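Local coordinates for Melibiose/raffinose/stachyose-binding protein MelE (Bacillus subtilis subsp. subtilis str. 168, PDB 4R6H) that binds melibiose, raffinose and stachyose and serves as the solute-binding component of the ABC transporter that imports these sugars, at residues A[154-158]-A[172-177]. Numbering follows the deposited sequence.
Sequences RYGIA and TIKEKS
Tyr155 packs against helix 163-177 as a knob into the hole formed by Thr172, Ile173, Lys176 and Ser177, just where its own helix 149-155 stops in a Schellman motif. Gly156 suits that stop, since a positive phi (73°) costs least without a side chain. With CG anti to the carbonyl carbon (chi1 -60°), the tyrosine ring lies between two methylenes, both offset toward its rim: Arg154 CG over one face and, over the opposite one, Lys176 CB, a CH-pi contact 3.9 Å from the ring centroid. Lysine suits this exposed place because its CB can lie on the ring while the chain runs past the tyrosine in the opposite direction. Tyr155 OH rests 3.3 Å from Ser177 CB and meets, in the ring plane, a water 2.7 Å away that also donates to Lys176 O. Replacing Tyr155 by an alanine would probably leave the hole unfilled and that water without its phenol partner. Beyond the glycine, branched Ile157 meets Thr172 tip to tip and crosses Ile173, which also packs on strand 265-269, at about a right angle. Small Ser177 turns OG back to Ile173 O (2.8 Å), which Ser177 N reaches from the other face of the carbonyl plane.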
loop_
_atom_site.group_PDB
_atom_site.type_symbol
_atom_site.label_atom_id
_atom_site.label_comp_id
_atom_site.label_asym_id
_atom_site.label_seq_id
_atom_site.Cartn_x
_atom_site.Cartn_y
_atom_site.Cartn_z
ATOM N N ARG A 154 -17.841 23.108 0.449
ATOM C CA ARG A 154 -19.099 23.613 -0.150
ATOM C C ARG A 154 -20.327 23.060 0.539
ATOM O O ARG A 154 -21.338 23.768 0.739
ATOM C CB ARG A 154 -19.128 23.251 -1.624
ATOM C CG ARG A 154 -20.275 23.821 -2.423
ATOM C CD ARG A 154 -20.188 23.402 -3.895
ATOM N NE ARG A 154 -19.153 24.151 -4.587
ATOM C CZ ARG A 154 -19.309 25.353 -5.171
ATOM N NH1 ARG A 154 -20.493 25.935 -5.217
ATOM N NH2 ARG A 154 -18.266 25.964 -5.729
ATOM N N TYR A 155 -20.264 21.797 0.929
ATOM C CA TYR A 155 -21.428 21.130 1.511
ATOM C C TYR A 155 -21.408 20.957 3.013
ATOM O O TYR A 155 -22.293 20.305 3.578
ATOM C CB TYR A 155 -21.637 19.778 0.802
ATOM C CG TYR A 155 -21.867 19.893 -0.662
ATOM C CD1 TYR A 155 -22.737 20.870 -1.179
ATOM C CD2 TYR A 155 -21.254 19.033 -1.574
ATOM C CE1 TYR A 155 -22.951 21.001 -2.541
ATOM C CE2 TYR A 155 -21.474 19.158 -2.936
ATOM C CZ TYR A 155 -22.320 20.141 -3.413
ATOM O OH TYR A 155 -22.507 20.210 -4.772
ATOM N N GLY A 156 -20.426 21.560 3.679
ATOM C CA GLY A 156 -20.362 21.598 5.121
ATOM C C GLY A 156 -19.979 20.287 5.756
ATOM O O GLY A 156 -20.315 20.019 6.925
ATOM N N ILE A 157 -19.211 19.483 5.015
ATOM C CA ILE A 157 -18.876 18.128 5.450
ATOM C C ILE A 157 -17.479 18.086 6.095
ATOM O O ILE A 157 -16.461 18.388 5.465
ATOM C CB ILE A 157 -18.925 17.158 4.257
ATOM C CG1 ILE A 157 -20.337 17.120 3.634
ATOM C CG2 ILE A 157 -18.477 15.753 4.685
ATOM C CD1 ILE A 157 -20.406 16.396 2.311
ATOM N N ALA A 158 -17.439 17.659 7.346
ATOM C CA ALA A 158 -16.184 17.377 8.021
ATOM C C ALA A 158 -15.628 16.032 7.535
ATOM O O ALA A 158 -16.388 15.162 7.146
ATOM C CB ALA A 158 -16.375 17.317 9.521
ATOM N N THR A 172 -25.005 13.000 1.379
ATOM C CA THR A 172 -25.087 14.477 1.336
ATOM C C THR A 172 -24.632 15.039 0.006
ATOM O O THR A 172 -25.243 15.934 -0.590
ATOM C CB THR A 172 -24.237 15.100 2.460
ATOM O OG1 THR A 172 -24.783 14.713 3.721
ATOM C CG2 THR A 172 -24.190 16.639 2.326
ATOM N N ILE A 173 -23.511 14.532 -0.489
ATOM C CA ILE A 173 -22.997 14.992 -1.762
ATOM C C ILE A 173 -23.984 14.698 -2.893
ATOM O O ILE A 173 -24.212 15.541 -3.778
ATOM C CB ILE A 173 -21.600 14.332 -2.011
ATOM C CG1 ILE A 173 -20.571 14.890 -1.028
ATOM C CG2 ILE A 173 -21.109 14.523 -3.419
ATOM C CD1 ILE A 173 -19.442 13.922 -0.687
ATOM N N LYS A 174 -24.587 13.505 -2.891
ATOM C CA LYS A 174 -25.523 13.161 -3.906
ATOM C C LYS A 174 -26.715 14.130 -3.855
ATOM O O LYS A 174 -27.119 14.632 -4.902
ATOM C CB LYS A 174 -25.974 11.698 -3.790
ATOM C CG LYS A 174 -27.041 11.372 -4.830
ATOM C CD LYS A 174 -27.520 9.935 -4.786
ATOM C CE LYS A 174 -28.698 9.731 -3.859
ATOM N NZ LYS A 174 -29.380 8.393 -4.031
ATOM N N GLU A 175 -27.239 14.354 -2.654
ATOM C CA GLU A 175 -28.453 15.223 -2.431
ATOM C C GLU A 175 -28.135 16.662 -2.885
ATOM O O GLU A 175 -28.803 17.256 -3.760
ATOM C CB GLU A 175 -28.851 15.159 -0.945
ATOM C CG GLU A 175 -29.673 13.925 -0.551
ATOM C CD GLU A 175 -29.545 13.382 0.904
ATOM O OE1 GLU A 175 -29.007 14.032 1.847
ATOM O OE2 GLU A 175 -30.027 12.232 1.119
ATOM N N LYS A 176 -27.053 17.203 -2.356
ATOM C CA LYS A 176 -26.758 18.632 -2.551
ATOM C C LYS A 176 -26.197 18.939 -3.936
ATOM O O LYS A 176 -26.402 20.047 -4.448
ATOM C CB LYS A 176 -25.855 19.169 -1.431
ATOM C CG LYS A 176 -26.403 19.017 -0.020
ATOM C CD LYS A 176 -27.113 20.248 0.522
ATOM C CE LYS A 176 -27.201 20.195 2.043
ATOM N NZ LYS A 176 -25.856 20.122 2.696
ATOM N N SER A 177 -25.500 17.996 -4.580
ATOM C CA SER A 177 -24.949 18.239 -5.890
ATOM C C SER A 177 -25.962 17.931 -6.994
ATOM O O SER A 177 -25.687 18.174 -8.155
ATOM C CB SER A 177 -23.673 17.425 -6.134
ATOM O OG SER A 177 -23.967 16.085 -6.472
HETATM O O HOH W 1 -24.180 22.244 -5.406
#